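Hydroxylase (PDB 2OR0) is a putative flavin-dependent hydroxylase of the acyl-CoA dehydrogenase family, probably using reduced flavin and molecular oxygen to place one oxygen atom on its substrate. Local coordinates at residues Phe246-Tyr250 and Ser251-Pro255; Ile313-Ala316 and Asp317-Tyr320; Lys327-Thr330 and Phe331-Ala335; Arg334-Gly337 and Arg338-Gln341. All blocks are in the same frame, centred on the assembly; numbering follows the deposited sequence.

Contact 1: Phe246-Tyr250 and Ser251-Pro255; sequences FNMPY and SCMFP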
loop_
_atom_site.group_PDB
_atom_site.type_symbol
_atom_site.label_atom_id
_atom_site.label_comp_id
_atom_site.label_asym_id
_atom_site.label_seq_id
_atom_site.Cartn_x
_atom_site.Cartn_y
_atom_site.Cartn_z
ATOM N N PHE A 246 9.682 6.164 12.981
ATOM C CA PHE A 246 8.355 6.289 13.574
ATOM C C PHE A 246 7.899 7.703 13.726
ATOM O O PHE A 246 6.774 7.947 14.153
ATOM C CB PHE A 246 8.266 5.511 14.890
ATOM C CG PHE A 246 8.494 4.065 14.713
ATOM C CD1 PHE A 246 7.757 3.350 13.767
ATOM C CD2 PHE A 246 9.464 3.400 15.449
ATOM C CE1 PHE A 246 7.968 2.000 13.578
ATOM C CE2 PHE A 246 9.674 2.043 15.264
ATOM C CZ PHE A 246 8.920 1.341 14.315
ATOM N N ASN A 247 8.747 8.650 13.347
ATOM C CA ASN A 247 8.315 10.030 13.341
ATOM C C ASN A 247 8.070 10.596 11.953
ATOM O O ASN A 247 7.895 11.800 11.794
ATOM C CB ASN A 247 9.263 10.908 14.151
ATOM C CG ASN A 247 9.232 10.567 15.628
ATOM O OD1 ASN A 247 8.450 11.148 16.379
ATOM N ND2 ASN A 247 10.071 9.616 16.044
HETATM N N MSE A 248 8.068 9.718 10.955
HETATM C CA MSE A 248 7.756 10.116 9.554
HETATM C C MSE A 248 6.291 10.588 9.402
HETATM O O MSE A 248 5.429 10.164 10.165
HETATM C CB MSE A 248 8.044 8.944 8.611
HETATM C CG MSE A 248 9.534 8.611 8.457
HETATM SE SE MSE A 248 10.422 9.870 7.284
HETATM C CE MSE A 248 9.552 9.347 5.552
ATOM N N PRO A 249 6.003 11.495 8.429
ATOM C CA PRO A 249 4.593 11.851 8.244
ATOM C C PRO A 249 3.745 10.659 7.794
ATOM O O PRO A 249 4.185 9.886 6.935
ATOM C CB PRO A 249 4.643 12.910 7.132
ATOM C CG PRO A 249 6.092 13.445 7.180
ATOM C CD PRO A 249 6.884 12.238 7.500
ATOM N N TYR A 250 2.531 10.537 8.354
ATOM C CA TYR A 250 1.564 9.504 7.948
ATOM C C TYR A 250 1.241 9.609 6.437
ATOM O O TYR A 250 1.175 8.598 5.762
ATOM C CB TYR A 250 0.267 9.616 8.791
ATOM C CG TYR A 250 -0.850 8.635 8.425
ATOM C CD1 TYR A 250 -0.940 7.371 9.023
ATOM C CD2 TYR A 250 -1.830 8.990 7.497
ATOM C CE1 TYR A 250 -1.980 6.477 8.682
ATOM C CE2 TYR A 250 -2.871 8.116 7.173
ATOM C CZ TYR A 250 -2.936 6.875 7.758
ATOM O OH TYR A 250 -3.987 6.051 7.400
ATOM N N SER A 251 1.073 10.828 5.940
ATOM C CA SER A 251 0.754 11.059 4.544
ATOM C C SER A 251 1.864 10.659 3.579
ATOM O O SER A 251 1.620 10.507 2.380
ATOM C CB SER A 251 0.361 12.503 4.298
ATOM O OG SER A 251 1.458 13.396 4.441
ATOM N N CYS A 252 3.083 10.507 4.091
ATOM C CA CYS A 252 4.128 9.901 3.323
ATOM C C CYS A 252 4.078 8.380 3.454
ATOM O O CYS A 252 4.042 7.672 2.431
ATOM C CB CYS A 252 5.512 10.447 3.720
ATOM S SG CYS A 252 6.868 9.690 2.768
HETATM N N MSE A 253 4.054 7.862 4.684
HETATM C CA MSE A 253 4.269 6.430 4.894
HETATM C C MSE A 253 3.095 5.545 4.420
HETATM O O MSE A 253 3.303 4.426 3.891
HETATM C CB MSE A 253 4.567 6.143 6.382
HETATM C CG MSE A 253 5.872 6.785 6.895
HETATM SE SE MSE A 253 7.434 6.113 5.906
HETATM C CE MSE A 253 7.319 4.258 6.210
ATOM N N PHE A 254 1.874 6.018 4.660
ATOM C CA PHE A 254 0.694 5.204 4.348
ATOM C C PHE A 254 0.594 5.020 2.823
ATOM O O PHE A 254 0.590 3.899 2.361
ATOM C CB PHE A 254 -0.594 5.763 5.029
ATOM C CG PHE A 254 -1.899 5.284 4.400
ATOM C CD1 PHE A 254 -2.210 3.932 4.313
ATOM C CD2 PHE A 254 -2.817 6.211 3.910
ATOM C CE1 PHE A 254 -3.405 3.521 3.718
ATOM C CE2 PHE A 254 -4.018 5.805 3.332
ATOM C CZ PHE A 254 -4.302 4.465 3.242
ATOM N N PRO A 255 0.553 6.110 2.040
ATOM C CA PRO A 255 0.548 5.929 0.583
ATOM C C PRO A 255 1.826 5.336 -0.049
ATOM O O PRO A 255 1.784 4.943 -1.224
ATOM C CB PRO A 255 0.332 7.335 0.063
ATOM C CG PRO A 255 -0.265 8.075 1.172
ATOM C CD PRO A 255 0.426 7.526 2.391
#
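Over one face of the Tyr250 ring sits CB of Phe254, 3.9 Å from the ring centroid and 15° off the normal, a CH-pi contact displaced toward the rim. The exchange is mutual, for the hydroxyl OH of Tyr250 lies over a face of the Phe254 ring, 3.7 Å from its CD2. The two rings are nearly parallel, at 23°, yet slid so far apart that they barely overlap; an edge-to-face contact with Tyr133 adds to the surroundings of Phe254. Both side chains leave the helix with CG anti to the backbone N (chi1 177° for Tyr250), which lays them side by side one turn apart. A leucine in place of Tyr250 would probably leave Phe254 CB without the flat surface beneath it and its ring without the hydroxyl over its face. Selenomethionine Met248, in the loop before the helix, crosses selenomethionine Met253 of the first turn at about a right angle, CB of Met248 lying 3.5 Å from CG of Met253, while Met248 CE reaches SG of Cys252 at 3.9 Å. Trp107 packs against both selenomethionines and Tyr250. The carbonyl O of Pro249 accepts from Met253 N at 3.0 Å, in the carbonyl plane, and from Cys252 N well above that plane. With Pro249 at the N-cap, this is the buried first turn of helix 250-277, entered from a loop.

Contact 2: Ile313-Ala316 and Asp317-Tyr320; sequences IETA and DRFY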
loop_
_atom_site.group_PDB
_atom_site.type_symbol
_atom_site.label_atom_id
_atom_site.label_comp_id
_atom_site.label_asym_id
_atom_site.label_seq_id
_atom_site.Cartn_x
_atom_site.Cartn_y
_atom_site.Cartn_z
ATOM N N ILE A 313 10.595 7.551 -3.996
ATOM C CA ILE A 313 11.603 7.219 -3.005
ATOM C C ILE A 313 12.383 8.461 -2.536
ATOM O O ILE A 313 12.722 8.567 -1.355
ATOM C CB ILE A 313 12.503 6.082 -3.517
ATOM C CG1 ILE A 313 11.656 4.855 -3.866
ATOM C CG2 ILE A 313 13.555 5.650 -2.448
ATOM C CD1 ILE A 313 12.515 3.605 -4.267
ATOM N N GLU A 314 12.621 9.415 -3.442
ATOM C CA GLU A 314 13.345 10.652 -3.097
ATOM C C GLU A 314 12.631 11.458 -1.994
ATOM O O GLU A 314 13.277 11.961 -1.051
ATOM C CB GLU A 314 13.610 11.500 -4.353
ATOM C CG GLU A 314 14.542 12.722 -4.167
ATOM C CD GLU A 314 13.869 13.949 -3.521
ATOM O OE1 GLU A 314 12.653 14.245 -3.761
ATOM O OE2 GLU A 314 14.579 14.658 -2.763
ATOM N N THR A 315 11.296 11.572 -2.093
ATOM C CA THR A 315 10.525 12.214 -1.032
ATOM C C THR A 315 10.815 11.619 0.360
ATOM O O THR A 315 11.054 12.365 1.319
ATOM C CB THR A 315 9.012 12.128 -1.285
ATOM O OG1 THR A 315 8.707 12.728 -2.560
ATOM C CG2 THR A 315 8.259 12.865 -0.163
ATOM N N ALA A 316 10.774 10.287 0.455
ATOM C CA ALA A 316 10.975 9.567 1.708
ATOM C C ALA A 316 12.415 9.733 2.242
ATOM O O ALA A 316 12.592 9.911 3.446
ATOM C CB ALA A 316 10.625 8.082 1.553
ATOM N N ASP A 317 13.423 9.659 1.347
ATOM C CA ASP A 317 14.835 9.905 1.711
ATOM C C ASP A 317 15.006 11.233 2.421
ATOM O O ASP A 317 15.683 11.326 3.454
ATOM C CB ASP A 317 15.695 10.042 0.467
ATOM C CG ASP A 317 16.113 8.751 -0.117
ATOM O OD1 ASP A 317 16.036 7.690 0.529
ATOM O OD2 ASP A 317 16.557 8.822 -1.277
ATOM N N ARG A 318 14.436 12.261 1.801
ATOM C CA ARG A 318 14.561 13.638 2.236
ATOM C C ARG A 318 13.794 13.896 3.517
ATOM O O ARG A 318 14.304 14.588 4.410
ATOM C CB ARG A 318 14.097 14.576 1.139
ATOM C CG ARG A 318 14.115 16.048 1.483
ATOM C CD ARG A 318 14.070 16.920 0.177
ATOM N NE ARG A 318 13.225 16.255 -0.826
ATOM C CZ ARG A 318 11.891 16.364 -0.879
ATOM N NH1 ARG A 318 11.204 15.703 -1.805
ATOM N NH2 ARG A 318 11.244 17.140 -0.010
ATOM N N PHE A 319 12.571 13.357 3.603
ATOM C CA PHE A 319 11.779 13.460 4.832
ATOM C C PHE A 319 12.537 12.763 5.972
ATOM O O PHE A 319 12.626 13.294 7.079
ATOM C CB PHE A 319 10.394 12.817 4.636
ATOM C CG PHE A 319 9.380 13.701 3.909
ATOM C CD1 PHE A 319 9.764 14.858 3.229
ATOM C CD2 PHE A 319 8.020 13.323 3.870
ATOM C CE1 PHE A 319 8.820 15.658 2.546
ATOM C CE2 PHE A 319 7.071 14.113 3.202
ATOM C CZ PHE A 319 7.471 15.278 2.541
ATOM N N TYR A 320 13.064 11.578 5.706
ATOM C CA TYR A 320 13.817 10.863 6.727
ATOM C C TYR A 320 15.009 11.700 7.222
ATOM O O TYR A 320 15.242 11.754 8.417
ATOM C CB TYR A 320 14.298 9.508 6.234
ATOM C CG TYR A 320 14.939 8.662 7.331
ATOM C CD1 TYR A 320 14.177 7.759 8.071
ATOM C CD2 TYR A 320 16.317 8.764 7.621
ATOM C CE1 TYR A 320 14.748 6.992 9.082
ATOM C CE2 TYR A 320 16.912 7.973 8.622
ATOM C CZ TYR A 320 16.118 7.102 9.348
ATOM O OH TYR A 320 16.669 6.325 10.338
HETATM O O HOH W 1 8.294 15.532 -2.506
#
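Across Ile313-Ala316 and Asp317-Tyr320 the backbone is regular alpha helix, each amide of the second segment bonding to the carbonyl four residues earlier, from Asp317 N to Ile313 O through Tyr320 N to Ala316 O. On this frame, Glu314 and Arg318 form a side-on, two-nitrogen salt bridge. Arg318 NH1 meets Glu314 OE1 at 2.8 Å and Arg318 NE meets Glu314 OE2 at 2.9 Å, the second bond almost straight at 178°. Both oxygens are approached on their syn sides, and both lie near the guanidinium plane; the two flat groups are only 19° apart. A bend at chi3 of Arg318 (35°) turns the guanidinium back toward the glutamate one turn earlier. Water 1 sits at the same guanidinium's edge, accepting from Arg318 NH1 at 3.0 Å and also bonded to Thr315 OG1. A methionine in place of Arg318 would probably leave the Glu314 carboxylate without its paired charge and the water without its NH1 donor. The methyl branch of Thr315 serves the other contact: CG2 stands over the centre of one face of the Phe319 ring, 3.8 Å from the centroid, a CH-pi contact between side chains running alongside each other. Pro249 and Ile329 lie on the other side of this ring, and Met248 also touches Phe319, whereas Asp317 forms a salt bridge with Arg79 of helix 78-91. The chemistry thus divides the helix, with an i to i+4 ion pair on its exposed side, where two bonds limit rotation of the guanidinium, and methyl-to-ring packing on its buried side.

Contact 3: Lys327-Thr330 and Phe331-Ala335; sequences KEIT and FEERA. With ACT (acetate ion), chain E.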
loop_
_atom_site.group_PDB
_atom_site.type_symbol
_atom_site.label_atom_id
_atom_site.label_comp_id
_atom_site.label_asym_id
_atom_site.label_seq_id
_atom_site.Cartn_x
_atom_site.Cartn_y
_atom_site.Cartn_z
ATOM N N LYS A 327 14.614 18.305 12.219
ATOM C CA LYS A 327 14.006 19.443 11.519
ATOM C C LYS A 327 12.545 19.114 11.200
ATOM O O LYS A 327 12.212 17.964 10.876
ATOM C CB LYS A 327 14.791 19.821 10.255
ATOM C CG LYS A 327 14.638 21.318 9.886
ATOM C CD LYS A 327 15.360 21.716 8.592
ATOM C CE LYS A 327 15.651 23.241 8.546
ATOM N NZ LYS A 327 14.515 24.121 8.081
ATOM N N GLU A 328 11.677 20.111 11.333
ATOM C CA GLU A 328 10.229 19.914 11.169
ATOM C C GLU A 328 9.864 19.816 9.677
ATOM O O GLU A 328 10.313 20.639 8.863
ATOM C CB GLU A 328 9.458 21.068 11.830
ATOM C CG GLU A 328 7.924 20.968 11.804
ATOM C CD GLU A 328 7.320 20.636 13.179
ATOM O OE1 GLU A 328 7.818 19.696 13.862
ATOM O OE2 GLU A 328 6.335 21.319 13.570
ATOM N N ILE A 329 9.077 18.801 9.322
ATOM C CA ILE A 329 8.495 18.735 7.963
ATOM C C ILE A 329 7.212 19.588 7.861
ATOM O O ILE A 329 6.239 19.349 8.579
ATOM C CB ILE A 329 8.275 17.262 7.476
ATOM C CG1 ILE A 329 9.611 16.511 7.443
ATOM C CG2 ILE A 329 7.591 17.242 6.070
ATOM C CD1 ILE A 329 9.457 15.043 7.559
ATOM N N THR A 330 7.227 20.582 6.974
ATOM C CA THR A 330 6.106 21.515 6.851
ATOM C C THR A 330 4.909 20.955 6.067
ATOM O O THR A 330 5.044 19.968 5.347
ATOM C CB THR A 330 6.530 22.841 6.209
ATOM O OG1 THR A 330 6.775 22.657 4.805
ATOM C CG2 THR A 330 7.765 23.411 6.907
ATOM N N PHE A 331 3.752 21.603 6.229
ATOM C CA PHE A 331 2.519 21.250 5.516
ATOM C C PHE A 331 2.775 21.288 4.005
ATOM O O PHE A 331 2.456 20.318 3.345
ATOM C CB PHE A 331 1.350 22.180 5.910
ATOM C CG PHE A 331 0.074 21.920 5.139
ATOM C CD1 PHE A 331 -0.841 20.989 5.580
ATOM C CD2 PHE A 331 -0.198 22.605 3.964
ATOM C CE1 PHE A 331 -2.039 20.743 4.856
ATOM C CE2 PHE A 331 -1.384 22.351 3.227
ATOM C CZ PHE A 331 -2.291 21.423 3.688
ATOM N N GLU A 332 3.384 22.371 3.499
ATOM C CA GLU A 332 3.765 22.510 2.076
ATOM C C GLU A 332 4.640 21.353 1.587
ATOM O O GLU A 332 4.395 20.799 0.523
ATOM C CB GLU A 332 4.457 23.856 1.777
ATOM C CG GLU A 332 4.811 24.066 0.252
ATOM C CD GLU A 332 5.482 25.420 -0.077
ATOM O OE1 GLU A 332 5.349 26.391 0.710
ATOM O OE2 GLU A 332 6.148 25.521 -1.135
ATOM N N GLU A 333 5.638 20.980 2.387
ATOM C CA GLU A 333 6.472 19.842 2.085
ATOM C C GLU A 333 5.661 18.558 2.011
ATOM O O GLU A 333 5.856 17.746 1.107
ATOM C CB GLU A 333 7.604 19.703 3.112
ATOM C CG GLU A 333 8.715 20.747 2.927
ATOM C CD GLU A 333 9.816 20.678 4.015
ATOM O OE1 GLU A 333 9.553 20.196 5.144
ATOM O OE2 GLU A 333 10.952 21.111 3.725
ATOM N N ARG A 334 4.755 18.370 2.967
ATOM C CA ARG A 334 3.899 17.196 2.949
ATOM C C ARG A 334 2.980 17.148 1.716
ATOM O O ARG A 334 2.765 16.084 1.150
ATOM C CB ARG A 334 3.114 17.093 4.251
ATOM C CG ARG A 334 3.904 16.430 5.405
ATOM C CD ARG A 334 3.554 17.066 6.767
ATOM N NE ARG A 334 2.124 16.984 7.077
ATOM C CZ ARG A 334 1.453 17.874 7.808
ATOM N NH1 ARG A 334 2.082 18.931 8.312
ATOM N NH2 ARG A 334 0.148 17.705 8.037
ATOM N N ALA A 335 2.463 18.302 1.333
ATOM C CA ALA A 335 1.506 18.466 0.236
ATOM C C ALA A 335 2.196 18.139 -1.089
ATOM O O ALA A 335 1.637 17.438 -1.952
ATOM C CB ALA A 335 0.965 19.905 0.208
HETATM C C ACT E . -1.814 20.473 9.365
HETATM O O ACT E . -1.362 21.624 9.185
HETATM O OXT ACT E . -1.024 19.683 9.923
HETATM C CH3 ACT E . -3.196 20.060 8.944
HETATM O O HOH W 2 11.650 21.108 6.540
#
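Thr330 and Glu333 build a capping box at the start of helix 331-356, each side chain bonding to the other's backbone amide. Thr330 is the N-cap: its OG1, set between the backbone N and carbonyl carbon at chi1 73°, accepts from Glu333 N at 3.2 Å. In return, OE1 of Glu333 takes the amide of Thr330 at 3.0 Å, met on the anti side and 31° out of the carboxylate plane. The glutamate chain, extended beyond CG, crosses the threonine obliquely, and its CG lies 3.3 Å from Thr330 OG1. Water 2 donates to both Glu333 OE1 and Glu328 O, joining the cap to the preceding loop. The box gives partners to two amides at the helix start, and its carboxylate probably interacts favourably with the helix dipole. Ile329 packs inward beside it, CG2 lying 3.8 Å from CG of Arg334, while its side chain also touches Phe319 and Val323 of helix 292-324. Arg334 NE is taken by the carbonyl of Ile412 near the C-terminus. At the far end of this guanidinium, Arg334 NH2 donates in plane to OXT of an acetate ion, probably from the crystallisation liquor, at 3.0 Å and 168°.

Contact 4: Arg334-Gly337 and Arg338-Gln341; sequences RAIG and RRTQ. With ACT (acetate ion), chain E.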
loop_
_atom_site.group_PDB
_atom_site.type_symbol
_atom_site.label_atom_id
_atom_site.label_comp_id
_atom_site.label_asym_id
_atom_site.label_seq_id
_atom_site.Cartn_x
_atom_site.Cartn_y
_atom_site.Cartn_z
ATOM N N ARG A 334 4.755 18.370 2.967
ATOM C CA ARG A 334 3.899 17.196 2.949
ATOM C C ARG A 334 2.980 17.148 1.716
ATOM O O ARG A 334 2.765 16.084 1.150
ATOM C CB ARG A 334 3.114 17.093 4.251
ATOM C CG ARG A 334 3.904 16.430 5.405
ATOM C CD ARG A 334 3.554 17.066 6.767
ATOM N NE ARG A 334 2.124 16.984 7.077
ATOM C CZ ARG A 334 1.453 17.874 7.808
ATOM N NH1 ARG A 334 2.082 18.931 8.312
ATOM N NH2 ARG A 334 0.148 17.705 8.037
ATOM N N ALA A 335 2.463 18.302 1.333
ATOM C CA ALA A 335 1.506 18.466 0.236
ATOM C C ALA A 335 2.196 18.139 -1.089
ATOM O O ALA A 335 1.637 17.438 -1.952
ATOM C CB ALA A 335 0.965 19.905 0.208
ATOM N N ILE A 336 3.428 18.657 -1.223
ATOM C CA ILE A 336 4.257 18.429 -2.403
ATOM C C ILE A 336 4.649 16.981 -2.467
ATOM O O ILE A 336 4.617 16.399 -3.539
ATOM C CB ILE A 336 5.489 19.379 -2.464
ATOM C CG1 ILE A 336 4.990 20.810 -2.723
ATOM C CG2 ILE A 336 6.470 18.936 -3.617
ATOM C CD1 ILE A 336 6.090 21.900 -2.708
ATOM N N GLY A 337 4.995 16.376 -1.332
ATOM C CA GLY A 337 5.263 14.959 -1.324
ATOM C C GLY A 337 4.083 14.073 -1.752
ATOM O O GLY A 337 4.275 13.005 -2.382
ATOM N N ARG A 338 2.870 14.457 -1.352
ATOM C CA ARG A 338 1.669 13.718 -1.759
ATOM C C ARG A 338 1.483 13.882 -3.253
ATOM O O ARG A 338 1.178 12.932 -3.933
ATOM C CB ARG A 338 0.416 14.183 -0.989
ATOM C CG ARG A 338 0.258 13.451 0.344
ATOM C CD ARG A 338 -0.485 12.121 0.148
ATOM N NE ARG A 338 -1.888 12.390 -0.136
ATOM C CZ ARG A 338 -2.666 11.672 -0.952
ATOM N NH1 ARG A 338 -2.182 10.632 -1.629
ATOM N NH2 ARG A 338 -3.945 12.027 -1.100
ATOM N N ARG A 339 1.676 15.091 -3.750
ATOM C CA ARG A 339 1.565 15.381 -5.166
ATOM C C ARG A 339 2.496 14.478 -5.999
ATOM O O ARG A 339 2.087 13.876 -7.000
ATOM C CB ARG A 339 1.901 16.851 -5.410
ATOM C CG ARG A 339 1.875 17.219 -6.876
ATOM C CD ARG A 339 2.005 18.711 -7.101
ATOM N NE ARG A 339 3.354 19.192 -6.797
ATOM C CZ ARG A 339 3.646 20.463 -6.512
ATOM N NH1 ARG A 339 2.696 21.376 -6.465
ATOM N NH2 ARG A 339 4.899 20.826 -6.288
ATOM N N THR A 340 3.753 14.393 -5.572
ATOM C CA THR A 340 4.753 13.552 -6.240
ATOM C C THR A 340 4.357 12.094 -6.241
ATOM O O THR A 340 4.483 11.407 -7.240
ATOM C CB THR A 340 6.137 13.764 -5.563
ATOM O OG1 THR A 340 6.626 15.019 -6.010
ATOM C CG2 THR A 340 7.153 12.674 -5.931
ATOM N N GLN A 341 3.833 11.632 -5.118
ATOM C CA GLN A 341 3.465 10.257 -4.939
ATOM C C GLN A 341 2.267 9.888 -5.837
ATOM O O GLN A 341 2.257 8.824 -6.489
ATOM C CB GLN A 341 3.151 10.038 -3.444
ATOM C CG GLN A 341 2.458 8.717 -3.096
ATOM C CD GLN A 341 0.944 8.935 -2.963
ATOM O OE1 GLN A 341 0.506 9.862 -2.276
ATOM N NE2 GLN A 341 0.152 8.090 -3.619
HETATM C C ACT E . -1.814 20.473 9.365
HETATM O O ACT E . -1.362 21.624 9.185
HETATM O OXT ACT E . -1.024 19.683 9.923
HETATM C CH3 ACT E . -3.196 20.060 8.944
#
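A guanidinium lying flat on an isoleucine three residues earlier, nearly one helical turn away, is the striking feature here: CG1 of Ile336 comes over one face of the Arg339 group, 3.6 Å from NH2. Ile336 CG2 is equally near that nitrogen, so the branched side chain meets the arginine through both of its arms. The two run alongside each other and point the same way. Arg339 leaves the backbone with CG anti to N and folds only at chi3 (71°), which brings its planar end back over the isoleucine. Its polar rim has another task, NH1 donating to Gln399 OE1. On another side of the helix, Arg338 NH1 donates to OE1 of Gln341 at 2.9 Å, on a lone pair in the plane of the amide carbonyl and close to the guanidinium plane. Bends at chi2 and chi3 of Arg338 carry its head to the glutamine. Both residues are buried, and their polar ends are further satisfied: Arg338 NH1 and Gln341 NE2 both reach Val385 O, and NE2 also donates to Thr259 OG1. Backbone bonds of the i to i+4 kind run beneath, including Gln341 N to Gly337 O at 3.1 Å. This part of helix 331-356 therefore lies among three others: Arg339 and Ala335 meet helix 389-399, Thr340 touches helix 292-324, and Arg338 and Gln341 pack on the beginning of helix 250-277.

How the contacts relate
All four contacts are local, yet they gather where helices 250-277, 292-324 and 331-356 meet. Contacts 1 and 2, with centres about 11 Å apart, join through Met248 CE, 3.7 Å from Phe319 CB. The same phenylalanine reaches contact 3, its CZ lying 3.3 Å from Glu333 O. Contact 2 meets contact 4 where Thr315 CG2 lies 3.8 Å from Gly337 CA. Contacts 3 and 4 overlap on helix 331-356, sharing Arg334 and Ala335; the CG of Arg334 is 4.0 Å from Pro249 CB of contact 1. The acetate adjoins contacts 3 and 4 through that arginine and also bonds to Arg409; it is probably a crystallisation component and marks no established active site.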